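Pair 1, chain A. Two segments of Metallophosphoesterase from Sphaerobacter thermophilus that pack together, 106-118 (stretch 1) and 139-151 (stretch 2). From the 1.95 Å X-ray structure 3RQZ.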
# COMPACT_ATOMS: atom_id res chain seq x y z
N ASN A 106 -11.77 2.61 -7.10
CA ASN A 106 -11.36 2.92 -5.72
C ASN A 106 -11.71 1.80 -4.74
O ASN A 106 -11.33 1.83 -3.58
CB ASN A 106 -11.84 4.32 -5.29
CG ASN A 106 -13.33 4.42 -5.12
OD1 ASN A 106 -14.00 3.45 -4.87
ND2 ASN A 106 -13.85 5.64 -5.22
N ARG A 107 -12.45 0.79 -5.21
CA ARG A 107 -12.91 -0.27 -4.33
C ARG A 107 -13.06 -1.54 -5.12
O ARG A 107 -13.70 -1.55 -6.17
CB ARG A 107 -14.25 0.09 -3.68
CG ARG A 107 -14.72 -0.87 -2.52
CD ARG A 107 -16.22 -0.77 -2.21
NE ARG A 107 -16.72 0.59 -2.22
CZ ARG A 107 -16.84 1.36 -1.14
NH1 ARG A 107 -17.27 2.61 -1.26
NH2 ARG A 107 -16.54 0.89 0.07
N MSE A 108 -12.55 -2.64 -4.59
CA MSE A 108 -12.89 -3.95 -5.15
C MSE A 108 -13.58 -4.83 -4.10
O MSE A 108 -13.11 -4.93 -2.96
CB MSE A 108 -11.63 -4.63 -5.70
CG MSE A 108 -11.13 -3.96 -7.06
SE MSE A 108 -12.40 -4.33 -8.52
CE MSE A 108 -12.38 -6.23 -8.31
N ILE A 109 -14.71 -5.41 -4.47
CA ILE A 109 -15.42 -6.41 -3.65
C ILE A 109 -15.42 -7.72 -4.43
O ILE A 109 -15.91 -7.77 -5.57
CB ILE A 109 -16.89 -6.00 -3.36
CG1 ILE A 109 -16.96 -4.62 -2.65
CG2 ILE A 109 -17.62 -7.10 -2.49
CD1 ILE A 109 -18.34 -3.97 -2.71
N ASP A 110 -14.83 -8.77 -3.85
CA ASP A 110 -14.84 -10.10 -4.47
C ASP A 110 -14.90 -11.15 -3.38
O ASP A 110 -13.95 -11.29 -2.60
CB ASP A 110 -13.58 -10.36 -5.33
CG ASP A 110 -13.66 -11.69 -6.09
OD1 ASP A 110 -14.79 -12.26 -6.26
OD2 ASP A 110 -12.61 -12.18 -6.55
N GLY A 111 -16.03 -11.85 -3.30
CA GLY A 111 -16.19 -13.00 -2.39
C GLY A 111 -16.10 -12.54 -0.96
O GLY A 111 -16.81 -11.63 -0.56
N ASP A 112 -15.17 -13.13 -0.22
CA ASP A 112 -14.97 -12.80 1.20
C ASP A 112 -14.13 -11.54 1.47
O ASP A 112 -13.79 -11.27 2.63
CB ASP A 112 -14.36 -14.00 1.93
CG ASP A 112 -15.36 -15.11 2.14
OD1 ASP A 112 -16.59 -14.88 1.99
OD2 ASP A 112 -14.90 -16.23 2.46
N TRP A 113 -13.79 -10.77 0.44
CA TRP A 113 -12.97 -9.58 0.72
C TRP A 113 -13.36 -8.30 0.03
O TRP A 113 -13.88 -8.32 -1.06
CB TRP A 113 -11.47 -9.85 0.51
CG TRP A 113 -11.15 -10.59 -0.74
CD1 TRP A 113 -10.96 -10.05 -1.99
CD2 TRP A 113 -10.97 -12.01 -0.87
NE1 TRP A 113 -10.68 -11.07 -2.90
CE2 TRP A 113 -10.68 -12.28 -2.24
CE3 TRP A 113 -11.05 -13.09 0.02
CZ2 TRP A 113 -10.45 -13.58 -2.72
CZ3 TRP A 113 -10.82 -14.39 -0.46
CH2 TRP A 113 -10.52 -14.61 -1.82
N THR A 114 -13.11 -7.18 0.71
CA THR A 114 -13.28 -5.86 0.17
C THR A 114 -11.89 -5.25 0.25
O THR A 114 -11.17 -5.50 1.25
CB THR A 114 -14.28 -5.04 1.02
OG1 THR A 114 -15.57 -5.67 0.97
CG2 THR A 114 -14.37 -3.59 0.50
N VAL A 115 -11.50 -4.50 -0.79
CA VAL A 115 -10.15 -3.90 -0.82
C VAL A 115 -10.27 -2.42 -1.23
O VAL A 115 -10.91 -2.10 -2.26
CB VAL A 115 -9.23 -4.62 -1.82
CG1 VAL A 115 -7.81 -3.90 -1.84
CG2 VAL A 115 -9.11 -6.13 -1.48
N VAL A 116 -9.69 -1.54 -0.41
CA VAL A 116 -9.66 -0.10 -0.64
C VAL A 116 -8.29 0.42 -0.18
O VAL A 116 -7.53 -0.25 0.54
CB VAL A 116 -10.75 0.67 0.18
CG1 VAL A 116 -12.18 0.36 -0.36
CG2 VAL A 116 -10.66 0.31 1.70
N HIS A 117 -7.95 1.63 -0.61
CA HIS A 117 -6.71 2.21 -0.19
C HIS A 117 -6.79 2.71 1.25
O HIS A 117 -5.85 2.54 2.02
CB HIS A 117 -6.36 3.39 -1.11
CG HIS A 117 -5.08 4.05 -0.71
ND1 HIS A 117 -3.87 3.42 -0.83
CD2 HIS A 117 -4.83 5.28 -0.19
CE1 HIS A 117 -2.91 4.23 -0.40
NE2 HIS A 117 -3.47 5.36 -0.01
N GLY A 118 -7.87 3.39 1.58
CA GLY A 118 -7.98 4.09 2.86
C GLY A 118 -9.00 3.42 3.77
O GLY A 118 -8.64 2.71 4.71
N PRO A 139 -19.41 -1.50 9.71
CA PRO A 139 -20.70 -1.46 8.99
C PRO A 139 -20.59 -1.04 7.52
O PRO A 139 -21.54 -1.27 6.76
CB PRO A 139 -21.52 -0.42 9.78
CG PRO A 139 -20.82 -0.27 11.13
CD PRO A 139 -19.35 -0.50 10.80
N ALA A 140 -19.46 -0.45 7.14
CA ALA A 140 -19.23 0.07 5.78
C ALA A 140 -18.77 -0.98 4.73
O ALA A 140 -18.63 -0.66 3.55
CB ALA A 140 -18.27 1.29 5.81
N PHE A 141 -18.51 -2.21 5.16
CA PHE A 141 -18.28 -3.31 4.23
C PHE A 141 -19.05 -4.51 4.73
O PHE A 141 -19.33 -4.61 5.92
CB PHE A 141 -16.78 -3.60 4.02
CG PHE A 141 -16.09 -4.23 5.21
CD1 PHE A 141 -15.65 -3.44 6.27
CD2 PHE A 141 -15.87 -5.61 5.25
CE1 PHE A 141 -14.97 -4.02 7.38
CE2 PHE A 141 -15.21 -6.21 6.34
CZ PHE A 141 -14.77 -5.41 7.42
N ASP A 142 -19.39 -5.42 3.82
CA ASP A 142 -20.29 -6.52 4.12
C ASP A 142 -19.65 -7.90 3.80
O ASP A 142 -20.34 -8.88 3.58
CB ASP A 142 -21.62 -6.32 3.37
CG ASP A 142 -21.44 -6.16 1.85
OD1 ASP A 142 -20.31 -6.32 1.34
OD2 ASP A 142 -22.43 -5.87 1.15
N THR A 143 -18.33 -7.94 3.77
CA THR A 143 -17.63 -9.19 3.56
C THR A 143 -16.93 -9.54 4.89
O THR A 143 -16.80 -8.69 5.75
CB THR A 143 -16.57 -9.03 2.46
OG1 THR A 143 -15.79 -7.85 2.73
CG2 THR A 143 -17.23 -8.88 1.10
N PRO A 144 -16.48 -10.79 5.05
CA PRO A 144 -15.72 -11.14 6.24
C PRO A 144 -14.46 -10.28 6.40
O PRO A 144 -14.12 -9.92 7.52
CB PRO A 144 -15.33 -12.60 5.98
CG PRO A 144 -16.41 -13.10 5.09
CD PRO A 144 -16.67 -11.96 4.17
N LEU A 145 -13.80 -9.90 5.30
CA LEU A 145 -12.50 -9.22 5.42
C LEU A 145 -12.48 -7.90 4.65
O LEU A 145 -13.10 -7.82 3.58
CB LEU A 145 -11.39 -10.14 4.90
CG LEU A 145 -11.19 -11.54 5.48
CD1 LEU A 145 -10.08 -12.19 4.68
CD2 LEU A 145 -10.86 -11.53 6.98
N CYS A 146 -11.83 -6.88 5.20
CA CYS A 146 -11.48 -5.64 4.46
C CYS A 146 -9.99 -5.33 4.56
O CYS A 146 -9.43 -5.25 5.68
CB CYS A 146 -12.27 -4.42 4.97
SG CYS A 146 -12.10 -2.95 3.89
N PHE A 147 -9.34 -5.20 3.41
CA PHE A 147 -7.93 -4.87 3.32
C PHE A 147 -7.78 -3.41 3.00
O PHE A 147 -8.43 -2.89 2.08
CB PHE A 147 -7.21 -5.72 2.25
CG PHE A 147 -7.14 -7.18 2.61
CD1 PHE A 147 -6.16 -7.64 3.50
CD2 PHE A 147 -8.11 -8.08 2.15
CE1 PHE A 147 -6.10 -9.00 3.85
CE2 PHE A 147 -8.06 -9.44 2.49
CZ PHE A 147 -7.06 -9.90 3.34
N VAL A 148 -6.93 -2.74 3.77
CA VAL A 148 -6.71 -1.30 3.64
C VAL A 148 -5.21 -0.97 3.70
O VAL A 148 -4.43 -1.77 4.20
CB VAL A 148 -7.46 -0.51 4.76
CG1 VAL A 148 -8.95 -0.85 4.79
CG2 VAL A 148 -6.83 -0.75 6.16
N GLY A 149 -4.82 0.20 3.18
CA GLY A 149 -3.43 0.69 3.28
C GLY A 149 -3.39 2.08 3.90
O GLY A 149 -4.03 2.32 4.95
N HIS A 150 -2.61 2.97 3.26
CA HIS A 150 -2.67 4.44 3.47
C HIS A 150 -1.94 4.93 4.74
O HIS A 150 -1.31 5.98 4.74
CB HIS A 150 -4.16 4.87 3.46
CG HIS A 150 -4.42 6.34 3.31
ND1 HIS A 150 -3.58 7.21 2.64
CD2 HIS A 150 -5.49 7.09 3.70
CE1 HIS A 150 -4.11 8.43 2.66
NE2 HIS A 150 -5.27 8.37 3.28
N THR A 151 -1.97 4.16 5.82
CA THR A 151 -1.26 4.59 7.02
C THR A 151 0.24 4.27 6.95
O THR A 151 1.03 4.89 7.65
CB THR A 151 -1.81 3.86 8.26
OG1 THR A 151 -1.64 2.45 8.05
CG2 THR A 151 -3.30 4.16 8.44
O HOH W 1 -18.12 -4.64 0.95
O HOH W 2 -6.35 3.07 6.40

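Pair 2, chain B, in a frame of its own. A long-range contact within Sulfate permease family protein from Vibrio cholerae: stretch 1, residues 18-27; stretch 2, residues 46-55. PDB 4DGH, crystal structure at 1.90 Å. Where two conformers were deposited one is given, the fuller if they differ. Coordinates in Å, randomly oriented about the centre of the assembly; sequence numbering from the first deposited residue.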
# COMPACT_ATOMS: atom_id res chain seq x y z
N PRO B 18 -18.41 -16.31 12.02
CA PRO B 18 -19.46 -15.67 12.86
C PRO B 18 -19.13 -14.26 13.21
O PRO B 18 -17.95 -13.85 13.22
CB PRO B 18 -19.54 -16.53 14.09
CG PRO B 18 -18.14 -17.09 14.21
CD PRO B 18 -17.58 -17.23 12.80
N ARG B 19 -20.20 -13.52 13.52
CA ARG B 19 -20.09 -12.10 13.83
C ARG B 19 -19.07 -11.80 14.96
O ARG B 19 -18.45 -10.72 14.97
CB ARG B 19 -21.46 -11.65 14.38
CG ARG B 19 -21.92 -10.36 13.79
CD ARG B 19 -23.39 -10.16 14.20
NE ARG B 19 -23.39 -10.20 15.65
CZ ARG B 19 -23.29 -9.11 16.39
NH1 ARG B 19 -23.26 -7.92 15.78
NH2 ARG B 19 -23.24 -9.19 17.71
N GLU B 20 -18.99 -12.71 15.93
CA GLU B 20 -18.03 -12.61 17.04
C GLU B 20 -16.55 -12.75 16.76
O GLU B 20 -15.78 -12.44 17.66
CB GLU B 20 -18.38 -13.51 18.25
CG GLU B 20 -19.76 -13.22 18.74
CD GLU B 20 -20.79 -14.08 18.05
OE1 GLU B 20 -20.64 -14.60 16.87
OE2 GLU B 20 -21.75 -14.34 18.78
N LEU B 21 -16.14 -13.17 15.54
CA LEU B 21 -14.72 -13.45 15.31
C LEU B 21 -14.23 -12.61 14.13
O LEU B 21 -14.89 -12.58 13.06
CB LEU B 21 -14.61 -14.93 14.98
CG LEU B 21 -13.22 -15.40 14.59
CD1 LEU B 21 -12.32 -15.22 15.81
CD2 LEU B 21 -13.34 -16.86 14.26
N ALA B 22 -13.07 -11.99 14.27
CA ALA B 22 -12.43 -11.26 13.18
C ALA B 22 -11.02 -11.86 13.00
O ALA B 22 -10.48 -12.56 13.87
CB ALA B 22 -12.38 -9.77 13.50
N VAL B 23 -10.44 -11.61 11.84
CA VAL B 23 -9.16 -12.22 11.52
C VAL B 23 -8.41 -11.09 10.80
O VAL B 23 -8.96 -10.45 9.86
CB VAL B 23 -9.33 -13.41 10.58
CG1 VAL B 23 -7.94 -13.87 10.14
CG2 VAL B 23 -10.07 -14.54 11.28
N TYR B 24 -7.17 -10.86 11.21
CA TYR B 24 -6.35 -9.85 10.53
C TYR B 24 -4.96 -10.38 10.33
O TYR B 24 -4.43 -11.04 11.24
CB TYR B 24 -6.33 -8.56 11.40
CG TYR B 24 -5.50 -7.44 10.70
CD1 TYR B 24 -5.99 -6.78 9.53
CD2 TYR B 24 -4.26 -7.04 11.19
CE1 TYR B 24 -5.24 -5.79 8.87
CE2 TYR B 24 -3.54 -6.00 10.53
CZ TYR B 24 -3.99 -5.47 9.37
OH TYR B 24 -3.22 -4.46 8.72
N ALA B 25 -4.35 -10.15 9.18
CA ALA B 25 -3.00 -10.57 9.02
C ALA B 25 -2.04 -9.42 8.85
O ALA B 25 -2.28 -8.50 8.06
CB ALA B 25 -2.86 -11.53 7.84
N LEU B 26 -0.87 -9.55 9.48
CA LEU B 26 0.18 -8.59 9.28
C LEU B 26 0.89 -9.01 7.98
O LEU B 26 1.35 -10.15 7.83
CB LEU B 26 1.12 -8.66 10.46
CG LEU B 26 0.43 -8.27 11.77
CD1 LEU B 26 1.46 -8.21 12.90
CD2 LEU B 26 -0.20 -6.91 11.49
N GLU B 27 1.00 -8.12 7.03
CA GLU B 27 1.66 -8.55 5.76
C GLU B 27 3.09 -8.03 5.75
O GLU B 27 3.33 -6.81 5.65
CB GLU B 27 0.89 -8.09 4.52
CG GLU B 27 0.25 -9.21 3.67
CD GLU B 27 -1.29 -9.24 3.73
OE1 GLU B 27 -1.95 -8.16 3.76
OE2 GLU B 27 -1.85 -10.37 3.72
N GLN B 46 -18.56 0.77 15.44
CA GLN B 46 -19.54 0.81 16.49
C GLN B 46 -19.48 -0.51 17.26
O GLN B 46 -19.43 -0.51 18.49
CB GLN B 46 -20.96 1.03 15.92
CG GLN B 46 -21.99 1.38 17.00
CD GLN B 46 -21.53 2.52 17.95
OE1 GLN B 46 -20.97 3.57 17.53
NE2 GLN B 46 -21.74 2.30 19.25
N GLU B 47 -19.50 -1.62 16.54
CA GLU B 47 -19.46 -2.92 17.14
C GLU B 47 -18.13 -3.56 16.89
O GLU B 47 -17.59 -3.49 15.75
CB GLU B 47 -20.44 -3.82 16.49
CG GLU B 47 -21.82 -3.64 17.02
CD GLU B 47 -22.72 -4.54 16.25
OE1 GLU B 47 -22.39 -5.76 16.22
OE2 GLU B 47 -23.68 -4.01 15.66
N THR B 48 -17.65 -4.21 17.94
CA THR B 48 -16.39 -4.94 17.90
C THR B 48 -16.57 -6.45 18.03
O THR B 48 -17.51 -6.95 18.66
CB THR B 48 -15.34 -4.37 18.90
OG1 THR B 48 -15.89 -4.39 20.24
CG2 THR B 48 -14.95 -2.90 18.52
N PRO B 49 -15.62 -7.23 17.45
CA PRO B 49 -15.73 -8.67 17.59
C PRO B 49 -15.39 -9.05 19.07
O PRO B 49 -14.77 -8.26 19.74
CB PRO B 49 -14.61 -9.20 16.62
CG PRO B 49 -13.61 -8.08 16.52
CD PRO B 49 -14.36 -6.77 16.84
N GLN B 50 -15.84 -10.22 19.53
CA GLN B 50 -15.38 -10.84 20.79
C GLN B 50 -13.87 -11.27 20.74
O GLN B 50 -13.12 -11.11 21.72
CB GLN B 50 -16.34 -12.03 21.17
CG GLN B 50 -15.93 -12.87 22.41
CD GLN B 50 -16.71 -14.18 22.64
OE1 GLN B 50 -17.81 -14.40 22.11
NE2 GLN B 50 -16.13 -15.08 23.41
N ILE B 51 -13.46 -11.86 19.61
CA ILE B 51 -12.14 -12.46 19.40
C ILE B 51 -11.54 -11.96 18.10
O ILE B 51 -12.23 -11.90 17.02
CB ILE B 51 -12.20 -14.01 19.38
CG1 ILE B 51 -12.86 -14.53 20.71
CG2 ILE B 51 -10.80 -14.63 19.13
CD1 ILE B 51 -13.03 -16.05 20.79
N LEU B 52 -10.25 -11.64 18.14
CA LEU B 52 -9.52 -11.27 16.92
C LEU B 52 -8.27 -12.15 16.78
O LEU B 52 -7.38 -12.12 17.67
CB LEU B 52 -9.13 -9.80 16.99
CG LEU B 52 -8.17 -9.36 15.87
CD1 LEU B 52 -8.77 -9.50 14.47
CD2 LEU B 52 -7.60 -7.98 16.10
N ILE B 53 -8.18 -12.91 15.68
CA ILE B 53 -6.97 -13.66 15.39
C ILE B 53 -6.05 -12.79 14.56
O ILE B 53 -6.40 -12.33 13.47
CB ILE B 53 -7.25 -15.02 14.72
CG1 ILE B 53 -8.25 -15.82 15.64
CG2 ILE B 53 -5.98 -15.77 14.39
CD1 ILE B 53 -8.85 -17.02 14.89
N LEU B 54 -4.85 -12.60 15.09
CA LEU B 54 -3.82 -11.90 14.41
C LEU B 54 -2.81 -12.89 13.81
O LEU B 54 -2.05 -13.54 14.54
CB LEU B 54 -3.12 -10.98 15.40
CG LEU B 54 -2.13 -10.20 14.60
CD1 LEU B 54 -2.88 -9.12 13.81
CD2 LEU B 54 -1.21 -9.57 15.61
N ARG B 55 -2.85 -13.04 12.47
CA ARG B 55 -1.98 -14.01 11.72
C ARG B 55 -0.59 -13.41 11.45
O ARG B 55 -0.50 -12.34 10.88
CB ARG B 55 -2.64 -14.41 10.37
CG ARG B 55 -4.06 -14.95 10.58
CD ARG B 55 -4.63 -15.51 9.26
NE ARG B 55 -3.85 -16.65 8.79
CZ ARG B 55 -4.12 -17.34 7.67
NH1 ARG B 55 -5.15 -17.03 6.86
NH2 ARG B 55 -3.42 -18.38 7.40

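Pairs 1 and 2 each join two parallel neighbouring β-strands, whose axes approach to 4.6 Å at 19° in both; 14 central residues superpose with an RMSD of 0.8 Å. Trp A113, Thr A114 and Val A115 bridge to Leu A145, Cys A146 and Phe A147, matching Leu B21, Ala B22 and Val B23 opposite Ile B51, Leu B52 and Ile B53.

The first four rungs of the backbone ladder are the same in both pairs. In pair 1, Leu A145 N donates to Asp A112 O (3.0 Å), Thr A114 N to Leu A145 O (2.9 Å), Phe A147 N to Thr A114 O (2.8 Å) and Val A116 N to Phe A147 O (3.1 Å). The equivalents in pair 2 are Ile B51 N to Glu B20 O (3.1 Å), Ala B22 N to Ile B51 O (2.9 Å), Ile B53 N to Ala B22 O (2.9 Å) and Tyr B24 N to Ile B53 O (2.8 Å). The ladders then part. Pair 2 continues regularly, with Arg B55 N bonded to Tyr B24 O (2.8 Å) and Leu B26 N to Arg B55 O (3.1 Å). In pair 1 the acceptor moves on by one residue while the CA pairing is kept: Gly A149 N bonds to His A117 O (2.8 Å) and stands 3.8 Å from Val A116 O, and Gly A149 lies 1.8 Å from Arg B55 at CA after superposition.

The sharpest side-chain contrast is at Thr A114 and Thr A143, which match Ala B22 and Pro B49. Pair 1 fills this site with polar groups: the two OG1 atoms of Thr A114 and Thr A143 are hydrogen-bonded at 2.8 Å, and water 1 links Thr A114 OG1 to Asp A142 OD1, 2.8 Å from each. Pair 2 closes it with carbon, Ala B22 CB meeting Pro B49 CG and Leu B52 CD1, each at 3.7 Å.

On the other face, Trp A113 CB meets the edge of the Phe A147 ring at CE2 (4.0 Å), while the indole end leads away. At the matching positions aliphatic chains suffice: Leu B21 CD1 reaches Ile B51 CG2 (3.7 Å) and Ile B53 CD1 (4.0 Å). Val A115 and Val B23 share the t rotamer and nearly coincide.

Further along, Val A116 CG2 packs on Val A148 CG1 (3.7 Å); in their places Tyr B24 presents its ring edge, CD2 lying 3.6 Å from Leu B54 CD1. His A150 CB sits over the face of the His A117 ring, 3.9 Å from its centroid, where Ala B25, matching His A117, offers only a methyl group, its CB 3.8 Å from Arg B55 CB. Pair 2 adds a salt bridge beyond the strands, Arg B19 NH1 to Glu B47 OE1, very short at 2.4 Å.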